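Local atomic coordinates of probable amidase (PDB entry 2DC0), a protein that belongs to the amidase signature family, alpha/beta proteins built around a large mixed beta-sheet. Residues T166-S171 against E283-L288; R201-A206 against A332-L337; E279-V284 against L384-S389. All blocks are in the same frame, centred on the assembly; numbering follows the deposited sequence.

Interaction 1 of 3, residues T166-S171 against E283-L288; sequences TDTGGS and EVYTRL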
ATOM      1  N   THR A 166       1.254 -20.611  -3.650  1.00 15.32           N
ATOM      2  CA  THR A 166       1.338 -19.286  -3.034  1.00 14.34           C
ATOM      3  C   THR A 166       2.513 -18.506  -3.605  1.00 14.52           C
ATOM      4  O   THR A 166       3.412 -19.076  -4.214  1.00 13.43           O
ATOM      5  CB  THR A 166       1.490 -19.338  -1.484  1.00 12.95           C
ATOM      6  OG1 THR A 166       2.691 -20.033  -1.129  1.00 15.03           O
ATOM      7  CG2 THR A 166       0.278 -20.023  -0.849  1.00 14.11           C
ATOM      8  N   ASP A 167       2.489 -17.193  -3.412  1.00 15.80           N
ATOM      9  CA  ASP A 167       3.549 -16.328  -3.915  1.00 16.14           C
ATOM     10  C   ASP A 167       3.757 -15.210  -2.902  1.00 16.87           C
ATOM     11  O   ASP A 167       2.849 -14.419  -2.642  1.00 15.37           O
ATOM     12  CB  ASP A 167       3.131 -15.751  -5.273  1.00 14.52           C
ATOM     13  CG  ASP A 167       4.237 -14.947  -5.942  1.00 17.08           C
ATOM     14  OD1 ASP A 167       4.798 -14.041  -5.292  1.00 15.12           O
ATOM     15  OD2 ASP A 167       4.532 -15.215  -7.126  1.00 17.14           O
ATOM     16  N   THR A 168       4.950 -15.158  -2.316  1.00 17.97           N
ATOM     17  CA  THR A 168       5.274 -14.131  -1.329  1.00 17.06           C
ATOM     18  C   THR A 168       6.319 -13.192  -1.922  1.00 17.88           C
ATOM     19  O   THR A 168       6.252 -11.972  -1.748  1.00 16.82           O
ATOM     20  CB  THR A 168       5.832 -14.755  -0.034  1.00 17.93           C
ATOM     21  OG1 THR A 168       4.879 -15.690   0.498  1.00 19.11           O
ATOM     22  CG2 THR A 168       6.096 -13.670   1.002  1.00 17.61           C
ATOM     23  N   GLY A 169       7.282 -13.778  -2.628  1.00 17.79           N
ATOM     24  CA  GLY A 169       8.335 -13.006  -3.258  1.00 16.89           C
ATOM     25  C   GLY A 169       8.512 -13.438  -4.701  1.00 16.92           C
ATOM     26  O   GLY A 169       9.431 -12.994  -5.395  1.00 17.18           O
ATOM     27  N   GLY A 170       7.616 -14.312  -5.149  1.00 17.04           N
ATOM     28  CA  GLY A 170       7.662 -14.819  -6.513  1.00 16.60           C
ATOM     29  C   GLY A 170       7.406 -16.315  -6.607  1.00 17.67           C
ATOM     30  O   GLY A 170       7.469 -16.894  -7.687  1.00 17.47           O
ATOM     31  N   SER A 171       7.076 -16.938  -5.482  1.00 16.92           N
ATOM     32  CA  SER A 171       6.864 -18.381  -5.447  1.00 18.39           C
ATOM     33  C   SER A 171       5.851 -19.011  -6.400  1.00 17.81           C
ATOM     34  O   SER A 171       5.767 -20.235  -6.491  1.00 17.82           O
ATOM     35  CB  SER A 171       6.589 -18.811  -4.015  1.00 18.04           C
ATOM     36  OG  SER A 171       7.824 -18.842  -3.312  1.00 17.13           O
ATOM     37  N   GLU A 283      16.565  -5.711   0.119  1.00 20.01           N
ATOM     38  CA  GLU A 283      16.799  -5.751   1.568  1.00 23.31           C
ATOM     39  C   GLU A 283      15.502  -5.561   2.360  1.00 21.85           C
ATOM     40  O   GLU A 283      15.265  -6.267   3.337  1.00 21.63           O
ATOM     41  CB  GLU A 283      17.777  -4.651   1.999  1.00 26.39           C
ATOM     42  CG  GLU A 283      19.110  -4.597   1.280  1.00 36.37           C
ATOM     43  CD  GLU A 283      19.887  -3.315   1.619  1.00 43.37           C
ATOM     44  OE1 GLU A 283      20.288  -3.146   2.798  1.00 45.63           O
ATOM     45  OE2 GLU A 283      20.081  -2.468   0.710  1.00 45.68           O
ATOM     46  N   VAL A 284      14.678  -4.598   1.943  1.00 20.26           N
ATOM     47  CA  VAL A 284      13.412  -4.322   2.618  1.00 19.87           C
ATOM     48  C   VAL A 284      12.549  -5.579   2.654  1.00 19.55           C
ATOM     49  O   VAL A 284      12.060  -5.985   3.710  1.00 19.45           O
ATOM     50  CB  VAL A 284      12.612  -3.191   1.905  1.00 20.58           C
ATOM     51  CG1 VAL A 284      11.229  -3.046   2.533  1.00 17.64           C
ATOM     52  CG2 VAL A 284      13.363  -1.868   2.011  1.00 21.34           C
ATOM     53  N   TYR A 285      12.373  -6.189   1.487  1.00 18.95           N
ATOM     54  CA  TYR A 285      11.579  -7.405   1.353  1.00 17.45           C
ATOM     55  C   TYR A 285      12.129  -8.511   2.252  1.00 17.56           C
ATOM     56  O   TYR A 285      11.400  -9.138   3.028  1.00 18.01           O
ATOM     57  CB  TYR A 285      11.597  -7.889  -0.106  1.00 16.19           C
ATOM     58  CG  TYR A 285      11.045  -9.285  -0.274  1.00 18.13           C
ATOM     59  CD1 TYR A 285       9.672  -9.511  -0.378  1.00 17.51           C
ATOM     60  CD2 TYR A 285      11.893 -10.395  -0.226  1.00 17.51           C
ATOM     61  CE1 TYR A 285       9.162 -10.809  -0.419  1.00 17.51           C
ATOM     62  CE2 TYR A 285      11.388 -11.692  -0.265  1.00 18.54           C
ATOM     63  CZ  TYR A 285      10.025 -11.891  -0.354  1.00 17.78           C
ATOM     64  OH  TYR A 285       9.518 -13.168  -0.323  1.00 18.05           O
ATOM     65  N   THR A 286      13.425  -8.751   2.128  1.00 17.84           N
ATOM     66  CA  THR A 286      14.082  -9.793   2.902  1.00 20.41           C
ATOM     67  C   THR A 286      13.872  -9.664   4.410  1.00 19.90           C
ATOM     68  O   THR A 286      13.462 -10.621   5.068  1.00 19.66           O
ATOM     69  CB  THR A 286      15.578  -9.818   2.593  1.00 20.24           C
ATOM     70  OG1 THR A 286      15.758 -10.088   1.199  1.00 20.66           O
ATOM     71  CG2 THR A 286      16.284 -10.904   3.408  1.00 22.69           C
ATOM     72  N   ARG A 287      14.137  -8.482   4.957  1.00 18.36           N
ATOM     73  CA  ARG A 287      13.971  -8.279   6.390  1.00 18.24           C
ATOM     74  C   ARG A 287      12.520  -8.410   6.831  1.00 17.98           C
ATOM     75  O   ARG A 287      12.227  -9.055   7.835  1.00 15.34           O
ATOM     76  CB  ARG A 287      14.515  -6.907   6.800  1.00 21.03           C
ATOM     77  CG  ARG A 287      15.969  -6.714   6.425  1.00 23.45           C
ATOM     78  CD  ARG A 287      16.577  -5.484   7.080  1.00 28.80           C
ATOM     79  NE  ARG A 287      17.988  -5.349   6.721  1.00 34.14           N
ATOM     80  CZ  ARG A 287      18.877  -4.645   7.418  1.00 36.30           C
ATOM     81  NH1 ARG A 287      18.505  -4.008   8.521  1.00 37.13           N
ATOM     82  NH2 ARG A 287      20.140  -4.582   7.016  1.00 37.27           N
ATOM     83  N   LEU A 288      11.611  -7.808   6.075  1.00 16.13           N
ATOM     84  CA  LEU A 288      10.203  -7.861   6.422  1.00 16.74           C
ATOM     85  C   LEU A 288       9.673  -9.295   6.451  1.00 16.42           C
ATOM     86  O   LEU A 288       9.044  -9.706   7.422  1.00 15.48           O
ATOM     87  CB  LEU A 288       9.394  -7.006   5.438  1.00 16.99           C
ATOM     88  CG  LEU A 288       7.979  -6.642   5.898  1.00 20.66           C
ATOM     89  CD1 LEU A 288       7.454  -5.432   5.132  1.00 19.92           C
ATOM     90  CD2 LEU A 288       7.078  -7.847   5.701  1.00 21.70           C
TER
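Gly169 and Tyr285 mark the closest approach of the two backbones, with Gly169 CA 7.9 Å from Tyr285 CA, and the tyrosine ring bridges the gap between the irregular loop 166-171 and the helix that carries 283-288. The CG of Tyr285 lies anti to the backbone N (chi1 168°), which sends the ring outward from the helix. Its hydroxyl ends against the loop backbone, where Tyr285 OH is 3.2 Å from Gly169 CA, an approach made possible by the missing side chain of the glycine. The amide of Gly169 is also near the hydroxyl, but its angle is too poor for a hydrogen bond. Thr168 O meets the ring edge close to its plane, 3.4 Å from Tyr285 CE1, while Ser389 OG lies within hydrogen-bonding reach of the same carbonyl. The methyl branch of Thr168 comes across the end of the ring, with CG2 3.7 Å from Tyr285 OH. Its other branch, OG1, is instead hydrogen-bonded to Asp204. The contact is buried and made by packing. The loop's Asp-Thr-Gly-Gly-Ser sequence belongs to the conserved core of amidase signature proteins, here bonded to Lys73 and Ser148 through Thr166 and Ser171.

Interaction 2 of 3, residues R201-A206 against A332-L337; sequences RSTDHA and AEREAL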
ATOM      1  N   ARG A 201       2.412 -13.067   6.579  1.00 20.84           N
ATOM      2  CA  ARG A 201       1.002 -12.719   6.480  1.00 22.53           C
ATOM      3  C   ARG A 201       0.690 -11.446   5.701  1.00 21.78           C
ATOM      4  O   ARG A 201      -0.340 -11.380   5.038  1.00 22.01           O
ATOM      5  CB  ARG A 201       0.384 -12.615   7.876  1.00 22.91           C
ATOM      6  CG  ARG A 201       0.255 -13.941   8.619  1.00 28.43           C
ATOM      7  CD  ARG A 201      -0.152 -13.692  10.064  1.00 33.47           C
ATOM      8  NE  ARG A 201      -1.406 -12.949  10.148  1.00 40.12           N
ATOM      9  CZ  ARG A 201      -1.765 -12.202  11.189  1.00 42.40           C
ATOM     10  NH1 ARG A 201      -0.960 -12.096  12.242  1.00 43.77           N
ATOM     11  NH2 ARG A 201      -2.926 -11.561  11.178  1.00 43.18           N
ATOM     12  N   SER A 202       1.559 -10.439   5.769  1.00 21.58           N
ATOM     13  CA  SER A 202       1.290  -9.187   5.062  1.00 21.26           C
ATOM     14  C   SER A 202       1.858  -9.164   3.646  1.00 21.99           C
ATOM     15  O   SER A 202       1.773  -8.148   2.953  1.00 21.46           O
ATOM     16  CB  SER A 202       1.839  -7.991   5.853  1.00 19.80           C
ATOM     17  OG  SER A 202       3.254  -7.979   5.867  1.00 20.28           O
ATOM     18  N   THR A 203       2.420 -10.287   3.210  1.00 20.42           N
ATOM     19  CA  THR A 203       2.996 -10.359   1.878  1.00 20.94           C
ATOM     20  C   THR A 203       2.609 -11.623   1.110  1.00 19.95           C
ATOM     21  O   THR A 203       2.795 -11.688  -0.113  1.00 19.02           O
ATOM     22  CB  THR A 203       4.533 -10.261   1.953  1.00 23.30           C
ATOM     23  OG1 THR A 203       4.894  -9.138   2.770  1.00 26.41           O
ATOM     24  CG2 THR A 203       5.120 -10.071   0.571  1.00 24.72           C
ATOM     25  N   ASP A 204       2.075 -12.626   1.816  1.00 16.49           N
ATOM     26  CA  ASP A 204       1.663 -13.888   1.169  1.00 16.42           C
ATOM     27  C   ASP A 204       0.486 -13.667   0.212  1.00 16.05           C
ATOM     28  O   ASP A 204      -0.354 -12.795   0.436  1.00 15.72           O
ATOM     29  CB  ASP A 204       1.189 -14.933   2.196  1.00 17.48           C
ATOM     30  CG  ASP A 204       2.302 -15.494   3.058  1.00 18.48           C
ATOM     31  OD1 ASP A 204       3.498 -15.331   2.728  1.00 17.54           O
ATOM     32  OD2 ASP A 204       1.957 -16.128   4.084  1.00 20.29           O
ATOM     33  N   HIS A 205       0.424 -14.486  -0.835  1.00 14.85           N
ATOM     34  CA  HIS A 205      -0.649 -14.446  -1.833  1.00 15.29           C
ATOM     35  C   HIS A 205      -0.990 -15.879  -2.256  1.00 16.09           C
ATOM     36  O   HIS A 205      -0.093 -16.709  -2.410  1.00 16.64           O
ATOM     37  CB  HIS A 205      -0.221 -13.730  -3.121  1.00 14.70           C
ATOM     38  CG  HIS A 205      -0.003 -12.258  -2.986  1.00 14.46           C
ATOM     39  ND1 HIS A 205       1.063 -11.721  -2.298  1.00 15.83           N
ATOM     40  CD2 HIS A 205      -0.660 -11.213  -3.539  1.00 14.16           C
ATOM     41  CE1 HIS A 205       1.056 -10.407  -2.438  1.00 16.86           C
ATOM     42  NE2 HIS A 205       0.021 -10.072  -3.186  1.00 14.22           N
ATOM     43  N   ALA A 206      -2.275 -16.162  -2.452  1.00 15.41           N
ATOM     44  CA  ALA A 206      -2.709 -17.474  -2.928  1.00 16.23           C
ATOM     45  C   ALA A 206      -3.045 -17.269  -4.402  1.00 15.63           C
ATOM     46  O   ALA A 206      -3.627 -16.248  -4.771  1.00 15.40           O
ATOM     47  CB  ALA A 206      -3.949 -17.944  -2.168  1.00 16.72           C
ATOM     48  N   ALA A 332       7.988   0.696   7.242  1.00 18.38           N
ATOM     49  CA  ALA A 332       7.983   2.075   6.776  1.00 20.09           C
ATOM     50  C   ALA A 332       8.637   2.173   5.394  1.00 19.24           C
ATOM     51  O   ALA A 332       8.179   2.924   4.536  1.00 19.07           O
ATOM     52  CB  ALA A 332       8.725   2.978   7.780  1.00 19.44           C
ATOM     53  N   GLU A 333       9.714   1.423   5.187  1.00 18.67           N
ATOM     54  CA  GLU A 333      10.404   1.443   3.905  1.00 19.95           C
ATOM     55  C   GLU A 333       9.509   0.896   2.796  1.00 19.12           C
ATOM     56  O   GLU A 333       9.600   1.336   1.647  1.00 18.47           O
ATOM     57  CB  GLU A 333      11.705   0.633   3.970  1.00 22.86           C
ATOM     58  CG  GLU A 333      12.797   1.261   4.835  1.00 27.19           C
ATOM     59  CD  GLU A 333      13.115   2.698   4.437  1.00 33.03           C
ATOM     60  OE1 GLU A 333      13.299   2.961   3.228  1.00 34.43           O
ATOM     61  OE2 GLU A 333      13.187   3.569   5.336  1.00 36.15           O
ATOM     62  N   ARG A 334       8.647  -0.062   3.130  1.00 16.94           N
ATOM     63  CA  ARG A 334       7.741  -0.619   2.132  1.00 17.60           C
ATOM     64  C   ARG A 334       6.747   0.444   1.700  1.00 16.98           C
ATOM     65  O   ARG A 334       6.468   0.592   0.517  1.00 16.48           O
ATOM     66  CB  ARG A 334       6.972  -1.835   2.673  1.00 17.40           C
ATOM     67  CG  ARG A 334       5.779  -2.201   1.785  1.00 18.42           C
ATOM     68  CD  ARG A 334       5.256  -3.613   2.015  1.00 19.41           C
ATOM     69  NE  ARG A 334       4.621  -3.804   3.314  1.00 20.57           N
ATOM     70  CZ  ARG A 334       4.107  -4.963   3.714  1.00 21.79           C
ATOM     71  NH1 ARG A 334       4.157  -6.021   2.910  1.00 21.80           N
ATOM     72  NH2 ARG A 334       3.553  -5.071   4.915  1.00 22.29           N
ATOM     73  N   GLU A 335       6.200   1.180   2.663  1.00 17.61           N
ATOM     74  CA  GLU A 335       5.236   2.216   2.324  1.00 17.74           C
ATOM     75  C   GLU A 335       5.897   3.292   1.467  1.00 17.33           C
ATOM     76  O   GLU A 335       5.277   3.831   0.552  1.00 17.29           O
ATOM     77  CB  GLU A 335       4.627   2.822   3.597  1.00 17.47           C
ATOM     78  CG  GLU A 335       3.719   1.835   4.359  1.00 18.02           C
ATOM     79  CD  GLU A 335       2.767   1.089   3.426  1.00 21.13           C
ATOM     80  OE1 GLU A 335       2.000   1.758   2.687  1.00 19.91           O
ATOM     81  OE2 GLU A 335       2.785  -0.168   3.428  1.00 21.50           O
ATOM     82  N   ALA A 336       7.161   3.588   1.749  1.00 16.56           N
ATOM     83  CA  ALA A 336       7.889   4.597   0.984  1.00 19.14           C
ATOM     84  C   ALA A 336       8.039   4.220  -0.495  1.00 19.34           C
ATOM     85  O   ALA A 336       8.184   5.095  -1.343  1.00 20.61           O
ATOM     86  CB  ALA A 336       9.268   4.827   1.608  1.00 18.69           C
ATOM     87  N   LEU A 337       8.001   2.927  -0.803  1.00 18.80           N
ATOM     88  CA  LEU A 337       8.152   2.467  -2.183  1.00 19.00           C
ATOM     89  C   LEU A 337       6.843   2.430  -2.961  1.00 19.15           C
ATOM     90  O   LEU A 337       6.842   2.418  -4.194  1.00 18.89           O
ATOM     91  CB  LEU A 337       8.763   1.067  -2.205  1.00 18.01           C
ATOM     92  CG  LEU A 337      10.191   0.935  -1.665  1.00 19.40           C
ATOM     93  CD1 LEU A 337      10.522  -0.532  -1.447  1.00 19.16           C
ATOM     94  CD2 LEU A 337      11.165   1.573  -2.639  1.00 21.51           C
TER
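Arg334 reaches from its helix to the loop 201-206 and meets the consecutive residues Ser202 and Thr203. Just before it, Ala332 packs on Arg201 of the second subunit, and Glu333 forms an intersubunit salt bridge with that same Arg201 of the second subunit. At Arg334, CG is anti to the backbone N (chi1 165°), and a bend at chi3 turns the guanidinium end-on to the loop. Two of its nitrogens grip Ser202: NH2 donates to Ser202 OG at 3.1 Å with an N-H...O angle of 155°, and NH1 donates to Ser202 O at 3.2 Å. The second bond is the more bent of the two (139°), and NH1 comes to the carbonyl from above its plane. NH1 also makes a weak bond to Thr203 OG1. Both hydroxyls have further partners, Ser202 OG in Glu292 and Thr203 OG1 in Ser200, so the arginine enters a buried polar network; Glu292, one hydroxyl away, might help balance its charge. Farther along, Glu335 pairs with Arg338 of both subunits, placing this helix at the dimer interface. Leu337 packs on Val281, and Arg334 lies on Leu288, so helix 324-345 rests against helix 281-296 while its arginine holds the loop leading into strand 206-210.

Interaction 3 of 3, residues E279-V284 against L384-S389; sequences EGVYEV and LTLPFS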
ATOM      1  N   GLU A 279      15.139   1.431  -5.077  1.00 20.23           N
ATOM      2  CA  GLU A 279      16.435   1.178  -4.461  1.00 21.55           C
ATOM      3  C   GLU A 279      16.270   0.569  -3.077  1.00 19.48           C
ATOM      4  O   GLU A 279      15.454   1.030  -2.275  1.00 20.32           O
ATOM      5  CB  GLU A 279      17.247   2.471  -4.374  1.00 25.62           C
ATOM      6  CG  GLU A 279      17.410   3.159  -5.723  1.00 35.20           C
ATOM      7  CD  GLU A 279      18.459   4.250  -5.700  1.00 39.81           C
ATOM      8  OE1 GLU A 279      18.368   5.150  -4.835  1.00 42.49           O
ATOM      9  OE2 GLU A 279      19.373   4.207  -6.553  1.00 43.43           O
ATOM     10  N   GLY A 280      17.045  -0.479  -2.819  1.00 19.05           N
ATOM     11  CA  GLY A 280      17.006  -1.166  -1.541  1.00 19.64           C
ATOM     12  C   GLY A 280      15.809  -2.080  -1.334  1.00 19.53           C
ATOM     13  O   GLY A 280      15.630  -2.624  -0.247  1.00 19.97           O
ATOM     14  N   VAL A 281      15.002  -2.279  -2.373  1.00 18.90           N
ATOM     15  CA  VAL A 281      13.809  -3.109  -2.246  1.00 17.32           C
ATOM     16  C   VAL A 281      14.117  -4.553  -1.864  1.00 18.44           C
ATOM     17  O   VAL A 281      13.344  -5.193  -1.152  1.00 16.63           O
ATOM     18  CB  VAL A 281      12.965  -3.090  -3.552  1.00 16.01           C
ATOM     19  CG1 VAL A 281      13.688  -3.840  -4.674  1.00 12.25           C
ATOM     20  CG2 VAL A 281      11.595  -3.702  -3.288  1.00 14.95           C
ATOM     21  N   TYR A 282      15.242  -5.068  -2.345  1.00 18.49           N
ATOM     22  CA  TYR A 282      15.644  -6.428  -2.026  1.00 20.32           C
ATOM     23  C   TYR A 282      15.795  -6.602  -0.506  1.00 19.89           C
ATOM     24  O   TYR A 282      15.218  -7.523   0.083  1.00 18.07           O
ATOM     25  CB  TYR A 282      16.966  -6.747  -2.721  1.00 21.41           C
ATOM     26  CG  TYR A 282      17.497  -8.113  -2.397  1.00 23.58           C
ATOM     27  CD1 TYR A 282      16.896  -9.255  -2.918  1.00 23.44           C
ATOM     28  CD2 TYR A 282      18.605  -8.266  -1.563  1.00 24.98           C
ATOM     29  CE1 TYR A 282      17.388 -10.515  -2.623  1.00 23.94           C
ATOM     30  CE2 TYR A 282      19.104  -9.522  -1.259  1.00 23.98           C
ATOM     31  CZ  TYR A 282      18.492 -10.643  -1.795  1.00 25.42           C
ATOM     32  OH  TYR A 282      19.000 -11.892  -1.520  1.00 28.09           O
ATOM     33  N   GLU A 283      16.565  -5.711   0.119  1.00 20.01           N
ATOM     34  CA  GLU A 283      16.799  -5.751   1.568  1.00 23.31           C
ATOM     35  C   GLU A 283      15.502  -5.561   2.360  1.00 21.85           C
ATOM     36  O   GLU A 283      15.265  -6.267   3.337  1.00 21.63           O
ATOM     37  CB  GLU A 283      17.777  -4.651   1.999  1.00 26.39           C
ATOM     38  CG  GLU A 283      19.110  -4.597   1.280  1.00 36.37           C
ATOM     39  CD  GLU A 283      19.887  -3.315   1.619  1.00 43.37           C
ATOM     40  OE1 GLU A 283      20.288  -3.146   2.798  1.00 45.63           O
ATOM     41  OE2 GLU A 283      20.081  -2.468   0.710  1.00 45.68           O
ATOM     42  N   VAL A 284      14.678  -4.598   1.943  1.00 20.26           N
ATOM     43  CA  VAL A 284      13.412  -4.322   2.618  1.00 19.87           C
ATOM     44  C   VAL A 284      12.549  -5.579   2.654  1.00 19.55           C
ATOM     45  O   VAL A 284      12.060  -5.985   3.710  1.00 19.45           O
ATOM     46  CB  VAL A 284      12.612  -3.191   1.905  1.00 20.58           C
ATOM     47  CG1 VAL A 284      11.229  -3.046   2.533  1.00 17.64           C
ATOM     48  CG2 VAL A 284      13.363  -1.868   2.011  1.00 21.34           C
ATOM     49  N   LEU A 384      13.527  -9.620  -9.445  1.00 14.43           N
ATOM     50  CA  LEU A 384      12.584  -9.268 -10.503  1.00 14.95           C
ATOM     51  C   LEU A 384      11.116  -9.422 -10.105  1.00 14.51           C
ATOM     52  O   LEU A 384      10.248  -8.698 -10.594  1.00 15.71           O
ATOM     53  CB  LEU A 384      12.848 -10.120 -11.745  1.00 13.16           C
ATOM     54  CG  LEU A 384      14.228  -9.930 -12.376  1.00 16.06           C
ATOM     55  CD1 LEU A 384      14.386 -10.880 -13.548  1.00 14.28           C
ATOM     56  CD2 LEU A 384      14.401  -8.486 -12.812  1.00 17.95           C
ATOM     57  N   THR A 385      10.838 -10.359  -9.212  1.00 13.61           N
ATOM     58  CA  THR A 385       9.465 -10.611  -8.802  1.00 12.76           C
ATOM     59  C   THR A 385       9.007 -10.013  -7.476  1.00 13.71           C
ATOM     60  O   THR A 385       7.867  -9.559  -7.356  1.00 12.89           O
ATOM     61  CB  THR A 385       9.204 -12.124  -8.751  1.00 14.66           C
ATOM     62  OG1 THR A 385      10.242 -12.761  -7.992  1.00 16.32           O
ATOM     63  CG2 THR A 385       9.192 -12.708 -10.161  1.00 14.57           C
ATOM     64  N   LEU A 386       9.887  -9.990  -6.484  1.00 12.31           N
ATOM     65  CA  LEU A 386       9.501  -9.509  -5.163  1.00 14.58           C
ATOM     66  C   LEU A 386       8.812  -8.146  -5.005  1.00 13.95           C
ATOM     67  O   LEU A 386       7.980  -7.980  -4.118  1.00 15.20           O
ATOM     68  CB  LEU A 386      10.714  -9.599  -4.216  1.00 14.02           C
ATOM     69  CG  LEU A 386      11.934  -8.678  -4.400  1.00 12.77           C
ATOM     70  CD1 LEU A 386      11.615  -7.299  -3.850  1.00 12.76           C
ATOM     71  CD2 LEU A 386      13.135  -9.275  -3.640  1.00 11.83           C
ATOM     72  N   PRO A 387       9.123  -7.160  -5.863  1.00 14.77           N
ATOM     73  CA  PRO A 387       8.466  -5.856  -5.695  1.00 14.38           C
ATOM     74  C   PRO A 387       6.944  -5.891  -5.786  1.00 16.22           C
ATOM     75  O   PRO A 387       6.249  -5.232  -5.014  1.00 14.31           O
ATOM     76  CB  PRO A 387       9.066  -5.014  -6.826  1.00 15.40           C
ATOM     77  CG  PRO A 387      10.404  -5.661  -7.074  1.00 14.52           C
ATOM     78  CD  PRO A 387      10.056  -7.127  -7.002  1.00 12.14           C
ATOM     79  N   PHE A 388       6.432  -6.679  -6.721  1.00 16.50           N
ATOM     80  CA  PHE A 388       5.000  -6.751  -6.959  1.00 16.41           C
ATOM     81  C   PHE A 388       4.204  -7.531  -5.914  1.00 16.60           C
ATOM     82  O   PHE A 388       3.026  -7.241  -5.686  1.00 16.37           O
ATOM     83  CB  PHE A 388       4.808  -7.269  -8.382  1.00 16.32           C
ATOM     84  CG  PHE A 388       5.745  -6.611  -9.354  1.00 17.85           C
ATOM     85  CD1 PHE A 388       5.655  -5.238  -9.592  1.00 16.49           C
ATOM     86  CD2 PHE A 388       6.803  -7.318  -9.917  1.00 17.51           C
ATOM     87  CE1 PHE A 388       6.608  -4.578 -10.364  1.00 16.81           C
ATOM     88  CE2 PHE A 388       7.766  -6.669 -10.691  1.00 19.49           C
ATOM     89  CZ  PHE A 388       7.670  -5.295 -10.915  1.00 19.57           C
ATOM     90  N   SER A 389       4.844  -8.503  -5.273  1.00 14.06           N
ATOM     91  CA  SER A 389       4.187  -9.260  -4.221  1.00 16.65           C
ATOM     92  C   SER A 389       4.333  -8.420  -2.946  1.00 16.86           C
ATOM     93  O   SER A 389       3.406  -8.323  -2.140  1.00 16.35           O
ATOM     94  CB  SER A 389       4.842 -10.633  -4.042  1.00 15.14           C
ATOM     95  OG  SER A 389       6.252 -10.527  -4.012  1.00 18.43           O
TER
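Val281 and Pro387 bring the two backbones nearest, their CA atoms 6.9 Å apart, and the next pair, Tyr282 and Leu386, follows at 7.6 Å between CA atoms, with the sequence numbers rising on one side as they fall on the other. Gly280 is the N-cap of helix 281-296, its positive phi (76°) turning the chain into the first helical turn, which Val284 N closes by bonding to Gly280 O.

The side chains meet as an apolar patch centred on Leu386, whose two methyls divide the partners between them. CD1 presses on Val281, 3.6 Å from its CG2, and the two side chains run past each other in opposite directions. CD2 goes to the tyrosine, lying 3.8 Å from Tyr282 CD1 in an oblique approach to the ring. CG of Leu386 sits between the backbone N and the carbonyl carbon (chi1 69°), and this setting carries the fork toward the helix. Although the first bond of the Tyr282 side chain leads away from Leu386, its ring still crosses the leucine at about a right angle. Val281 CG2 also lies 4.4 Å from Pro387 CG, a looser contact that extends the patch. The opposite chemistry appears on Thr385, whose OG1 is hydrogen-bonded to Gly169 O.

Tyr282 further packs on Glu379 and Ile382 of helix 377-382, and Phe388 lies against Gln411 and Val413 of strand 406-413. The short helix 386-390 is thus wedged between the start of helix 281-296 and the central mixed sheet.

In the fold
All three contacts are buried on the same side of the chain's centre, their centres 7 to 10 Å apart. Interactions 1 and 3 both use helix 281-296, at adjoining turns, and Leu386 of interaction 3 also touches Tyr285 of interaction 1. Interaction 2 uses helix 324-345, which packs on that helix and also lies at the subunit interface. The chemistry differs accordingly: interaction 3 is purely apolar between two helices, interaction 1 sets an aromatic ring against loop backbone, and interaction 2 depends on a charged guanidinium. The loops 166-171 and 201-206 are joined by backbone bonding between Asp167 and His205.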